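Local coordinates for phospholyase (Arthrobacter aurescens, PDB 5G4I), which acts as a pyridoxal-phosphate-dependent phospholyase, a homologue of the class III transaminases, at residues I389-I401 / L427-P439. Residues are numbered along the deposited sequence; the frame is centred on the assembly and turned at random.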
loop_
_atom_site.group_PDB
_atom_site.type_symbol
_atom_site.label_atom_id
_atom_site.label_comp_id
_atom_site.label_asym_id
_atom_site.label_seq_id
_atom_site.Cartn_x
_atom_site.Cartn_y
_atom_site.Cartn_z
ATOM N N ILE A 389 6.397 2.002 -33.943
ATOM C CA ILE A 389 7.392 1.314 -34.839
ATOM C C ILE A 389 8.804 1.314 -34.198
ATOM O O ILE A 389 9.481 0.258 -34.117
ATOM C CB ILE A 389 7.415 1.954 -36.277
ATOM C CG1 ILE A 389 6.126 1.583 -37.018
ATOM C CG2 ILE A 389 8.643 1.525 -37.020
ATOM C CD1 ILE A 389 5.928 2.293 -38.364
ATOM N N LEU A 390 9.198 2.499 -33.720
ATOM C CA LEU A 390 10.527 2.627 -33.067
ATOM C C LEU A 390 10.665 1.765 -31.775
ATOM O O LEU A 390 11.707 1.126 -31.541
ATOM C CB LEU A 390 10.823 4.052 -32.751
ATOM C CG LEU A 390 11.031 5.047 -33.940
ATOM C CD1 LEU A 390 10.983 6.502 -33.505
ATOM C CD2 LEU A 390 12.376 4.791 -34.627
ATOM N N ILE A 391 9.616 1.788 -30.963
ATOM C CA ILE A 391 9.666 0.952 -29.726
ATOM C C ILE A 391 9.792 -0.563 -30.012
ATOM O O ILE A 391 10.612 -1.260 -29.414
ATOM C CB ILE A 391 8.409 1.269 -28.852
ATOM C CG1 ILE A 391 8.521 2.663 -28.307
ATOM C CG2 ILE A 391 8.206 0.247 -27.736
ATOM C CD1 ILE A 391 7.194 3.227 -27.754
ATOM N N GLU A 392 8.987 -1.061 -31.004
ATOM C CA GLU A 392 9.097 -2.473 -31.362
ATOM C C GLU A 392 10.438 -2.801 -32.057
ATOM O O GLU A 392 11.017 -3.896 -31.825
ATOM C CB GLU A 392 7.895 -2.853 -32.227
ATOM C CG GLU A 392 6.555 -2.801 -31.499
ATOM C CD GLU A 392 6.260 -3.983 -30.551
ATOM O OE1 GLU A 392 7.024 -4.946 -30.567
ATOM O OE2 GLU A 392 5.131 -3.936 -29.910
ATOM N N ASP A 393 10.900 -1.887 -32.944
ATOM C CA ASP A 393 12.173 -2.093 -33.602
ATOM C C ASP A 393 13.390 -2.148 -32.613
ATOM O O ASP A 393 14.284 -2.977 -32.659
ATOM C CB ASP A 393 12.418 -1.035 -34.709
ATOM C CG ASP A 393 13.677 -1.328 -35.510
ATOM O OD1 ASP A 393 13.734 -2.388 -36.137
ATOM O OD2 ASP A 393 14.574 -0.557 -35.487
ATOM N N MET A 394 13.337 -1.235 -31.633
ATOM C CA MET A 394 14.376 -1.211 -30.610
ATOM C C MET A 394 14.372 -2.502 -29.783
ATOM O O MET A 394 15.397 -3.071 -29.475
ATOM C CB MET A 394 14.141 0.037 -29.723
ATOM C CG MET A 394 14.610 1.328 -30.401
ATOM S SD MET A 394 16.441 1.518 -30.562
ATOM C CE MET A 394 16.885 2.101 -28.902
ATOM N N ARG A 395 13.162 -3.035 -29.445
ATOM C CA ARG A 395 13.082 -4.371 -28.823
ATOM C C ARG A 395 13.783 -5.458 -29.653
ATOM O O ARG A 395 14.523 -6.256 -29.150
ATOM C CB ARG A 395 11.606 -4.760 -28.493
ATOM C CG ARG A 395 11.391 -6.151 -27.954
ATOM C CD ARG A 395 9.943 -6.696 -27.986
ATOM N NE ARG A 395 9.311 -6.424 -29.290
ATOM C CZ ARG A 395 9.609 -7.098 -30.427
ATOM N NH1 ARG A 395 10.469 -8.111 -30.452
ATOM N NH2 ARG A 395 8.986 -6.769 -31.532
ATOM N N GLU A 396 13.444 -5.466 -30.986
ATOM C CA GLU A 396 14.109 -6.445 -31.863
ATOM C C GLU A 396 15.640 -6.339 -31.866
ATOM O O GLU A 396 16.334 -7.342 -31.859
ATOM C CB GLU A 396 13.553 -6.365 -33.317
ATOM C CG GLU A 396 12.172 -6.980 -33.436
ATOM C CD GLU A 396 12.151 -8.542 -33.458
ATOM O OE1 GLU A 396 13.151 -9.237 -33.860
ATOM O OE2 GLU A 396 11.126 -9.115 -33.048
ATOM N N ARG A 397 16.106 -5.099 -31.710
ATOM C CA ARG A 397 17.539 -4.776 -31.595
ATOM C C ARG A 397 18.163 -5.031 -30.213
ATOM O O ARG A 397 19.353 -4.884 -30.008
ATOM C CB ARG A 397 17.781 -3.299 -32.017
ATOM C CG ARG A 397 17.506 -2.956 -33.519
ATOM C CD ARG A 397 17.512 -1.476 -33.781
ATOM N NE ARG A 397 17.404 -1.147 -35.220
ATOM C CZ ARG A 397 18.417 -1.228 -36.091
ATOM N NH1 ARG A 397 19.651 -1.510 -35.709
ATOM N NH2 ARG A 397 18.168 -0.961 -37.378
ATOM N N GLY A 398 17.345 -5.475 -29.266
ATOM C CA GLY A 398 17.836 -5.801 -27.943
ATOM C C GLY A 398 17.789 -4.627 -26.940
ATOM O O GLY A 398 18.613 -4.659 -26.014
ATOM N N VAL A 399 16.885 -3.699 -27.120
ATOM C CA VAL A 399 16.826 -2.492 -26.186
ATOM C C VAL A 399 15.376 -2.271 -25.775
ATOM O O VAL A 399 14.498 -2.111 -26.616
ATOM C CB VAL A 399 17.454 -1.207 -26.801
ATOM C CG1 VAL A 399 17.531 -0.078 -25.731
ATOM C CG2 VAL A 399 18.859 -1.499 -27.368
ATOM N N LEU A 400 15.129 -2.151 -24.453
ATOM C CA LEU A 400 13.783 -1.881 -23.920
ATOM C C LEU A 400 13.583 -0.383 -23.646
ATOM O O LEU A 400 14.295 0.176 -22.815
ATOM C CB LEU A 400 13.535 -2.694 -22.596
ATOM C CG LEU A 400 13.778 -4.187 -22.693
ATOM C CD1 LEU A 400 13.577 -4.819 -21.294
ATOM C CD2 LEU A 400 12.915 -4.814 -23.764
ATOM N N ILE A 401 12.669 0.270 -24.342
ATOM C CA ILE A 401 12.234 1.631 -24.158
ATOM C C ILE A 401 10.680 1.721 -24.221
ATOM O O ILE A 401 10.011 0.722 -24.513
ATOM C CB ILE A 401 12.917 2.591 -25.157
ATOM C CG1 ILE A 401 12.534 2.267 -26.614
ATOM C CG2 ILE A 401 14.432 2.686 -24.934
ATOM C CD1 ILE A 401 12.852 3.376 -27.573
ATOM N N LEU A 427 22.653 2.065 -26.645
ATOM C CA LEU A 427 21.264 2.524 -26.800
ATOM C C LEU A 427 21.163 3.562 -27.920
ATOM O O LEU A 427 20.287 3.497 -28.794
ATOM C CB LEU A 427 20.702 3.061 -25.426
ATOM C CG LEU A 427 19.248 3.558 -25.472
ATOM C CD1 LEU A 427 18.578 3.262 -24.106
ATOM C CD2 LEU A 427 19.089 4.982 -25.879
ATOM N N LEU A 428 21.993 4.633 -27.848
ATOM C CA LEU A 428 21.924 5.784 -28.778
ATOM C C LEU A 428 22.278 5.386 -30.243
ATOM O O LEU A 428 21.654 5.829 -31.217
ATOM C CB LEU A 428 22.824 6.957 -28.279
ATOM C CG LEU A 428 22.293 7.644 -26.956
ATOM C CD1 LEU A 428 23.473 8.426 -26.380
ATOM C CD2 LEU A 428 21.114 8.498 -27.229
ATOM N N GLY A 429 23.227 4.464 -30.356
ATOM C CA GLY A 429 23.602 3.959 -31.733
ATOM C C GLY A 429 22.442 3.141 -32.353
ATOM O O GLY A 429 22.063 3.327 -33.520
ATOM N N GLN A 430 21.802 2.287 -31.539
ATOM C CA GLN A 430 20.603 1.564 -32.055
ATOM C C GLN A 430 19.463 2.514 -32.355
ATOM O O GLN A 430 18.767 2.325 -33.392
ATOM C CB GLN A 430 20.205 0.458 -31.049
ATOM C CG GLN A 430 21.187 -0.626 -30.899
ATOM C CD GLN A 430 21.631 -1.315 -32.199
ATOM O OE1 GLN A 430 20.800 -1.896 -32.901
ATOM N NE2 GLN A 430 22.920 -1.211 -32.558
ATOM N N LEU A 431 19.270 3.579 -31.581
ATOM C CA LEU A 431 18.239 4.530 -31.811
ATOM C C LEU A 431 18.432 5.253 -33.130
ATOM O O LEU A 431 17.469 5.410 -33.942
ATOM C CB LEU A 431 18.122 5.535 -30.656
ATOM C CG LEU A 431 17.111 6.690 -30.821
ATOM C CD1 LEU A 431 15.694 6.117 -30.968
ATOM C CD2 LEU A 431 17.193 7.668 -29.660
ATOM N N GLU A 432 19.681 5.702 -33.384
ATOM C CA GLU A 432 19.997 6.309 -34.712
ATOM C C GLU A 432 19.754 5.386 -35.895
ATOM O O GLU A 432 19.155 5.859 -36.875
ATOM C CB GLU A 432 21.444 6.782 -34.770
ATOM C CG GLU A 432 21.643 7.964 -33.859
ATOM C CD GLU A 432 22.846 8.919 -34.417
ATOM O OE1 GLU A 432 22.580 9.657 -35.392
ATOM O OE2 GLU A 432 23.848 8.852 -33.829
ATOM N N LEU A 433 20.142 4.142 -35.790
ATOM C CA LEU A 433 19.886 3.178 -36.845
ATOM C C LEU A 433 18.390 2.902 -37.030
ATOM O O LEU A 433 17.855 2.796 -38.171
ATOM C CB LEU A 433 20.681 1.920 -36.614
ATOM C CG LEU A 433 22.234 2.080 -36.670
ATOM C CD1 LEU A 433 22.875 0.866 -36.128
ATOM C CD2 LEU A 433 22.763 2.471 -38.061
ATOM N N SER A 434 17.658 2.820 -35.931
ATOM C CA SER A 434 16.204 2.691 -35.999
ATOM C C SER A 434 15.512 3.887 -36.693
ATOM O O SER A 434 14.608 3.710 -37.573
ATOM C CB SER A 434 15.693 2.375 -34.542
ATOM O OG SER A 434 14.295 1.948 -34.644
ATOM N N LEU A 435 15.825 5.114 -36.333
ATOM C CA LEU A 435 15.340 6.347 -36.938
ATOM C C LEU A 435 15.623 6.322 -38.466
ATOM O O LEU A 435 14.747 6.700 -39.303
ATOM C CB LEU A 435 15.904 7.590 -36.291
ATOM C CG LEU A 435 15.294 7.933 -34.929
ATOM C CD1 LEU A 435 16.195 8.946 -34.247
ATOM C CD2 LEU A 435 13.892 8.491 -34.999
ATOM N N ALA A 436 16.821 5.880 -38.806
ATOM C CA ALA A 436 17.199 5.924 -40.213
ATOM C C ALA A 436 16.354 4.946 -41.024
ATOM O O ALA A 436 16.216 5.157 -42.229
ATOM C CB ALA A 436 18.678 5.652 -40.368
ATOM N N SER A 437 15.801 3.903 -40.417
ATOM C CA SER A 437 14.948 2.928 -41.070
ATOM C C SER A 437 13.489 3.392 -41.303
ATOM O O SER A 437 12.704 2.679 -41.992
ATOM C CB SER A 437 14.886 1.678 -40.211
ATOM O OG SER A 437 16.003 0.875 -40.418
ATOM N N LEU A 438 13.069 4.508 -40.768
ATOM C CA LEU A 438 11.661 4.974 -40.980
ATOM C C LEU A 438 11.451 5.389 -42.484
ATOM O O LEU A 438 12.401 5.768 -43.134
ATOM C CB LEU A 438 11.287 6.133 -40.068
ATOM C CG LEU A 438 11.289 5.840 -38.548
ATOM C CD1 LEU A 438 11.076 7.095 -37.752
ATOM C CD2 LEU A 438 10.296 4.712 -38.191
ATOM N N PRO A 439 10.212 5.302 -42.997
ATOM C CA PRO A 439 9.973 5.702 -44.428
ATOM C C PRO A 439 10.322 7.206 -44.763
ATOM O O PRO A 439 10.225 8.092 -43.880
ATOM C CB PRO A 439 8.493 5.359 -44.636
ATOM C CG PRO A 439 8.046 4.559 -43.453
ATOM C CD PRO A 439 8.977 4.902 -42.299
HETATM O O HOH W 1 15.327 -0.956 -38.323
#
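Asp393 and Ser434 meet where helix 389-396 crosses helix 427-436. The Ser434 hydroxyl donates to Asp393 OD2 at 2.7 Å, at that oxygen's anti lone pair. With chi1 at -167°, Ser434 turns OG away from its own N and toward the carboxylate. The same OD2 takes Arg397 NE in a salt bridge of 2.9 Å, on its syn side but tilted out of the carboxylate plane. One carboxylate oxygen joins Ser434 to Arg397, four residues on from Asp393.

With Arg397 extended from CG to NE, one guanidinium face lies over the backbone around Leu433 and Ser434. Asp393 OD2, Gln430 OE1 and a water lie at its edge, in plane, which should fix its rotation. NH1 donates nearly straight to Gln430 OE1 at 3.1 Å. This donor stands above the amide carbonyl plane, and the two flat groups are 45° apart. The water accepts from Arg397 NH2 and hydrogen-bonds to Ser437 OG.

Next to this polar group, Met394 is a knob in the hole formed by Leu427, Gln430, Leu431 and Ser434. Bends at chi2 and chi3 fold its thioether over the helix backbone, with SD 3.6 Å from Leu431 N. Leu390 spreads its two methyls: CD1 meets Leu435 CD2 at 3.8 Å, while CD2 packs on Ser434 OG. The Val399 and Leu427 side chains cross at about a right angle, with Val399 CG1 3.9 Å from Leu427 CD1.

The helix axes approach to 10.0 Å at 127°. A Schellman motif at Gly398 ends helix 384-396 and leads into strand 399-404, parallel to strand 56-59. Leu431 touches strand 410-413, and helix 334-355 packs against Leu428 and Leu435. Both helices thus pack on the mixed sheet of these strands, in the C-terminal part of this fold type I enzyme, away from its cofactor.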